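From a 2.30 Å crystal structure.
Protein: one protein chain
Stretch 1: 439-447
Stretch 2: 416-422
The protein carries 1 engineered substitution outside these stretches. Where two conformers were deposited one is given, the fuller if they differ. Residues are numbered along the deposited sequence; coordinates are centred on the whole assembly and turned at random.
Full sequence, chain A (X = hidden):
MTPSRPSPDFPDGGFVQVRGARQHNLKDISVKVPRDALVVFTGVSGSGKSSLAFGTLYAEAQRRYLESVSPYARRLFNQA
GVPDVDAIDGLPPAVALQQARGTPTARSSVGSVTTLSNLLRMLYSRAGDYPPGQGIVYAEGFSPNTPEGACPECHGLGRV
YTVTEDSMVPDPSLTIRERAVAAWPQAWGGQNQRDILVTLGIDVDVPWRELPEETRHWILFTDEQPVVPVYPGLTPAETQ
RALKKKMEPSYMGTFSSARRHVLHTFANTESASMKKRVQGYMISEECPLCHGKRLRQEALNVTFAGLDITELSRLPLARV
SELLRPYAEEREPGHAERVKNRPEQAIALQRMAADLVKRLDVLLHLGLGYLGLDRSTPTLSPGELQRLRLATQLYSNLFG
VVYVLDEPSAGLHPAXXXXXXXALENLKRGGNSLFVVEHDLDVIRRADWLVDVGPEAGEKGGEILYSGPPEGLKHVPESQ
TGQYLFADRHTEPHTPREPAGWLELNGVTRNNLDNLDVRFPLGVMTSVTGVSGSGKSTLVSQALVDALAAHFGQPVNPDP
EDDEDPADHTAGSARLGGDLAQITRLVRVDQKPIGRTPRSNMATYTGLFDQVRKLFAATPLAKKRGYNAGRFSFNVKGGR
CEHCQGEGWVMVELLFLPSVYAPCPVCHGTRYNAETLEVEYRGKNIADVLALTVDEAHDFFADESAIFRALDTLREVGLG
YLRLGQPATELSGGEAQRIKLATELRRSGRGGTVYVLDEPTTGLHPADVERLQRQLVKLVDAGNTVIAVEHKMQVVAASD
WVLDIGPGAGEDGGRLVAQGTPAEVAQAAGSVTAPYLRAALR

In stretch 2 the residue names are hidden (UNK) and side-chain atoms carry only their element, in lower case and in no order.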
ATOM      1  N   HIS A 439      18.707   6.881  26.617  1.00 56.06           N
ATOM      2  CA  HIS A 439      19.595   6.607  27.750  1.00 56.26           C
ATOM      3  C   HIS A 439      20.323   7.849  28.254  1.00 56.74           C
ATOM      4  O   HIS A 439      20.760   7.889  29.402  1.00 56.59           O
ATOM      5  CB  HIS A 439      20.594   5.516  27.380  1.00 55.74           C
ATOM      6  CG  HIS A 439      19.964   4.174  27.236  1.00 54.90           C
ATOM      7  ND1 HIS A 439      19.803   3.557  26.017  1.00 55.28           N
ATOM      8  CD2 HIS A 439      19.420   3.344  28.158  1.00 53.75           C
ATOM      9  CE1 HIS A 439      19.213   2.388  26.195  1.00 55.76           C
ATOM     10  NE2 HIS A 439      18.958   2.240  27.484  1.00 54.70           N
ATOM     11  N   ASP A 440      20.455   8.853  27.390  1.00 57.60           N
ATOM     12  CA  ASP A 440      21.124  10.115  27.736  1.00 58.40           C
ATOM     13  C   ASP A 440      20.448  10.789  28.918  1.00 58.39           C
ATOM     14  O   ASP A 440      19.268  11.123  28.853  1.00 58.94           O
ATOM     15  CB  ASP A 440      21.112  11.067  26.540  1.00 58.80           C
ATOM     16  CG  ASP A 440      22.187  12.131  26.625  1.00 60.73           C
ATOM     17  OD1 ASP A 440      22.415  12.680  27.715  1.00 63.07           O
ATOM     18  OD2 ASP A 440      22.821  12.432  25.591  1.00 63.64           O
ATOM     19  N   LEU A 441      21.207  10.986  29.993  1.00 58.65           N
ATOM     20  CA  LEU A 441      20.705  11.599  31.220  1.00 58.41           C
ATOM     21  C   LEU A 441      20.372  13.083  31.041  1.00 58.33           C
ATOM     22  O   LEU A 441      19.523  13.623  31.739  1.00 58.07           O
ATOM     23  CB  LEU A 441      21.723  11.417  32.350  1.00 58.47           C
ATOM     24  CG  LEU A 441      22.022   9.999  32.858  1.00 58.29           C
ATOM     25  CD1 LEU A 441      23.131  10.060  33.906  1.00 57.32           C
ATOM     26  CD2 LEU A 441      20.784   9.289  33.412  1.00 55.91           C
ATOM     27  N   ASP A 442      21.059  13.730  30.109  1.00 58.55           N
ATOM     28  CA  ASP A 442      20.774  15.115  29.733  1.00 58.98           C
ATOM     29  C   ASP A 442      19.399  15.310  29.085  1.00 59.21           C
ATOM     30  O   ASP A 442      18.787  16.365  29.271  1.00 59.74           O
ATOM     31  CB  ASP A 442      21.858  15.647  28.797  1.00 59.07           C
ATOM     32  CG  ASP A 442      22.929  16.410  29.534  0.50 59.50           C
ATOM     33  OD1 ASP A 442      22.643  17.554  29.948  0.50 59.97           O
ATOM     34  OD2 ASP A 442      24.046  15.869  29.695  0.50 59.58           O
ATOM     35  N   VAL A 443      18.932  14.315  28.322  1.00 58.68           N
ATOM     36  CA  VAL A 443      17.601  14.348  27.716  1.00 58.65           C
ATOM     37  C   VAL A 443      16.532  13.934  28.727  1.00 59.15           C
ATOM     38  O   VAL A 443      15.570  14.676  28.953  1.00 59.99           O
ATOM     39  CB  VAL A 443      17.488  13.466  26.448  1.00 58.91           C
ATOM     40  CG1 VAL A 443      16.026  13.462  25.920  1.00 57.98           C
ATOM     41  CG2 VAL A 443      18.486  13.916  25.354  1.00 56.98           C
ATOM     42  N   ILE A 444      16.700  12.756  29.333  1.00 58.89           N
ATOM     43  CA  ILE A 444      15.843  12.312  30.434  1.00 58.53           C
ATOM     44  C   ILE A 444      15.506  13.456  31.406  1.00 58.58           C
ATOM     45  O   ILE A 444      14.345  13.664  31.737  1.00 59.01           O
ATOM     46  CB  ILE A 444      16.475  11.111  31.183  1.00 58.27           C
ATOM     47  CG1 ILE A 444      16.684   9.945  30.217  1.00 58.56           C
ATOM     48  CG2 ILE A 444      15.588  10.662  32.334  1.00 57.59           C
ATOM     49  CD1 ILE A 444      17.634   8.881  30.724  1.00 58.92           C
ATOM     50  N   ARG A 445      16.520  14.209  31.829  1.00 58.85           N
ATOM     51  CA  ARG A 445      16.363  15.347  32.755  1.00 59.06           C
ATOM     52  C   ARG A 445      15.448  16.482  32.237  1.00 58.56           C
ATOM     53  O   ARG A 445      14.855  17.210  33.021  1.00 58.72           O
ATOM     54  CB  ARG A 445      17.742  15.909  33.097  1.00 58.68           C
ATOM     55  CG  ARG A 445      17.898  16.514  34.484  1.00 59.92           C
ATOM     56  CD  ARG A 445      19.390  16.788  34.806  1.00 60.69           C
ATOM     57  NE  ARG A 445      20.005  15.746  35.642  1.00 62.74           N
ATOM     58  CZ  ARG A 445      21.073  15.019  35.311  1.00 63.26           C
ATOM     59  NH1 ARG A 445      21.705  15.207  34.153  1.00 62.20           N
ATOM     60  NH2 ARG A 445      21.524  14.105  36.167  1.00 64.23           N
ATOM     61  N   ARG A 446      15.332  16.634  30.925  1.00 58.46           N
ATOM     62  CA  ARG A 446      14.583  17.765  30.365  1.00 58.47           C
ATOM     63  C   ARG A 446      13.160  17.402  29.900  1.00 58.13           C
ATOM     64  O   ARG A 446      12.391  18.262  29.445  1.00 58.40           O
ATOM     65  CB  ARG A 446      15.394  18.428  29.250  1.00 58.29           C
ATOM     66  CG  ARG A 446      16.639  19.158  29.787  1.00 60.14           C
ATOM     67  CD  ARG A 446      16.339  20.612  30.151  1.00 61.99           C
ATOM     68  NE  ARG A 446      15.969  21.349  28.944  1.00 63.45           N
ATOM     69  CZ  ARG A 446      16.813  22.085  28.225  1.00 64.04           C
ATOM     70  NH1 ARG A 446      18.080  22.215  28.606  1.00 64.02           N
ATOM     71  NH2 ARG A 446      16.385  22.703  27.133  1.00 64.23           N
ATOM     72  N   ALA A 447      12.821  16.125  30.033  1.00 56.96           N
ATOM     73  CA  ALA A 447      11.558  15.595  29.568  1.00 56.02           C
ATOM     74  C   ALA A 447      10.371  16.034  30.437  1.00 55.51           C
ATOM     75  O   ALA A 447      10.519  16.220  31.643  1.00 55.41           O
ATOM     76  CB  ALA A 447      11.637  14.070  29.494  1.00 55.84           C
ATOM     77  N   UNK A 416      26.370  19.271  21.773  1.00 57.92           N
ATOM     78  CA  UNK A 416      25.310  19.466  20.792  1.00 58.20           C
ATOM     79  C   UNK A 416      23.898  19.058  21.223  1.00 58.21           C
ATOM     80  O   UNK A 416      22.975  19.185  20.428  1.00 58.17           O
ATOM     81  o   UNK A 416      27.487  18.687  17.947  1.00 61.72           O
ATOM     82  o   UNK A 416      27.150  20.579  19.003  1.00 59.54           O
ATOM     83  c   UNK A 416      25.666  18.749  19.489  1.00 58.46           C
ATOM     84  c   UNK A 416      26.851  19.388  18.765  1.00 60.21           C
ATOM     85  N   UNK A 417      23.715  18.602  22.464  1.00 58.35           N
ATOM     86  CA  UNK A 417      22.402  18.090  22.897  1.00 58.89           C
ATOM     87  C   UNK A 417      21.315  19.169  23.046  1.00 59.19           C
ATOM     88  O   UNK A 417      20.142  18.886  22.830  1.00 59.54           O
ATOM     89  o   UNK A 417      22.314  17.906  25.362  1.00 58.06           O
ATOM     90  c   UNK A 417      23.743  16.333  24.205  1.00 58.96           C
ATOM     91  c   UNK A 417      22.454  17.147  24.160  1.00 58.70           C
ATOM     92  N   UNK A 418      21.712  20.391  23.382  1.00 59.60           N
ATOM     93  CA  UNK A 418      20.809  21.551  23.377  1.00 60.01           C
ATOM     94  C   UNK A 418      20.196  21.851  22.009  1.00 59.99           C
ATOM     95  O   UNK A 418      19.087  22.379  21.925  1.00 60.39           O
ATOM     96  o   UNK A 418      20.884  22.515  27.578  1.00 67.24           O
ATOM     97  c   UNK A 418      21.525  22.778  23.926  1.00 60.25           C
ATOM     98  c   UNK A 418      21.019  23.222  25.298  1.00 62.80           C
ATOM     99  o   UNK A 418      21.633  21.030  26.150  1.00 66.24           O
ATOM    100  c   UNK A 418      21.190  22.174  26.414  1.00 65.54           C
ATOM    101  N   UNK A 419      20.914  21.495  20.945  1.00 59.83           N
ATOM    102  CA  UNK A 419      20.416  21.633  19.577  1.00 59.34           C
ATOM    103  C   UNK A 419      19.399  20.536  19.256  1.00 58.96           C
ATOM    104  O   UNK A 419      18.436  20.762  18.510  1.00 59.27           O
ATOM    105  c   UNK A 419      21.570  21.594  18.593  1.00 59.26           C
ATOM    106  N   UNK A 420      19.624  19.349  19.810  1.00 58.14           N
ATOM    107  CA  UNK A 420      18.662  18.260  19.730  1.00 57.56           C
ATOM    108  C   UNK A 420      17.408  18.545  20.582  1.00 57.26           C
ATOM    109  O   UNK A 420      16.283  18.425  20.104  1.00 57.15           O
ATOM    110  c   UNK A 420      17.931  15.043  19.223  1.00 57.52           C
ATOM    111  c   UNK A 420      18.404  15.752  20.489  1.00 57.80           C
ATOM    112  c   UNK A 420      19.054  14.791  21.485  1.00 57.22           C
ATOM    113  c   UNK A 420      19.324  16.938  20.143  1.00 58.00           C
ATOM    114  N   UNK A 421      17.615  18.925  21.839  1.00 56.98           N
ATOM    115  CA  UNK A 421      16.522  19.274  22.755  1.00 56.85           C
ATOM    116  C   UNK A 421      15.611  20.376  22.229  1.00 57.20           C
ATOM    117  O   UNK A 421      14.400  20.351  22.457  1.00 57.50           O
ATOM    118  c   UNK A 421      17.073  19.659  24.132  1.00 55.83           C
ATOM    119  c   UNK A 421      18.036  18.952  26.362  1.00 54.99           C
ATOM    120  c   UNK A 421      17.379  18.487  25.070  1.00 56.30           C
ATOM    121  c   UNK A 421      16.136  17.618  25.378  1.00 56.58           C
ATOM    122  N   UNK A 422      16.212  21.333  21.526  1.00 57.61           N
ATOM    123  CA  UNK A 422      15.516  22.486  20.964  1.00 57.73           C
ATOM    124  C   UNK A 422      14.668  22.148  19.727  1.00 57.42           C
ATOM    125  O   UNK A 422      13.634  22.776  19.490  1.00 58.10           O
ATOM    126  c   UNK A 422      16.527  23.598  20.668  1.00 57.99           C
ATOM    127  o   UNK A 422      16.216  24.270  19.466  1.00 59.74           O
TER

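Position 416 carries two side-chain carbons, the second bearing two oxygens, and touches nothing on stretch 1. This short carboxylate is Asp416, at ease in a partly exposed place. Its backbone O accepts from N of position 419 at 3.1 Å.

At 417 a single carbon, CB, carries one oxygen and one carbon; the oxygen lies near Asp442 CB and the carbon near Asp440 OD2. This beta-branched hydroxyl side chain is Thr417. Its CA-to-CB bond points toward stretch 1, where OG1 lies 4.1 Å from Asp442 CB and CG2 lies 4.2 Å from Asp440 OD2. These are packing distances, and a compact side chain suits this buried place beside the start of the other helix.

Position 418 has three carbons in a row, the third with two oxygens, one of which reaches Arg446 NH1. This is Glu418. CA-to-CB points sideways, but the end of the chain comes nearer stretch 1, and OE1 lies 3.0 Å from Arg446 NH1. The other oxygen, OE2, accepts a weak hydrogen bond from Thr417 OG1 at 3.3 Å. A carboxylate on a long, flexible stem can serve both partners from an exposed position.

Position 419 shows one carbon alone, out of reach of stretch 1: Ala419. A lone methyl suits a partly exposed helix position with no partner there.

At 420 there are four carbons, forked at the second, with one terminal carbon near Val443 CG2: Leu420. CA-to-CB points sideways, yet the end approaches stretch 1, with CD2 4.0 Å from Val443 CG2. A branched hydrocarbon fits this buried, apolar setting.

Position 421 has the same four carbons and the same fork, but here one terminal carbon lies near Arg446 CG and the other near Val443 CG1. This is Leu421, whose CA-to-CB bond points toward stretch 1. CD1 lies 3.7 Å from Arg446 CG and 4.0 Å from Asp442 O, while CD2 lies 4.2 Å from Val443 CG1. The forked hydrocarbon thus packs both methyls against stretch 1, and Leu421 has the largest area covered by the other stretch.

Position 422 has one carbon followed by one oxygen and no contact with stretch 1: Ser422. Its small polar side chain is compatible with solvent.

The contact joins apolar packing to one charged link. Val443 meets both leucines, and Leu421 also packs against the aliphatic part of Arg446. Leu421 CD1 lies over one face of the guanidinium, and Glu418 OE1 is at the edge, near its plane. The resulting salt bridge includes a hydrogen bond of 3.0 Å from Arg446 NH1 to Glu418 OE1, weak, with an angle of 132°. On stretch 1, Asp440 OD1 caps the helix by accepting from Asp442 N at 2.9 Å, and Thr417 packs beside both aspartates.

Stretch 2 416-422: DTEALLS
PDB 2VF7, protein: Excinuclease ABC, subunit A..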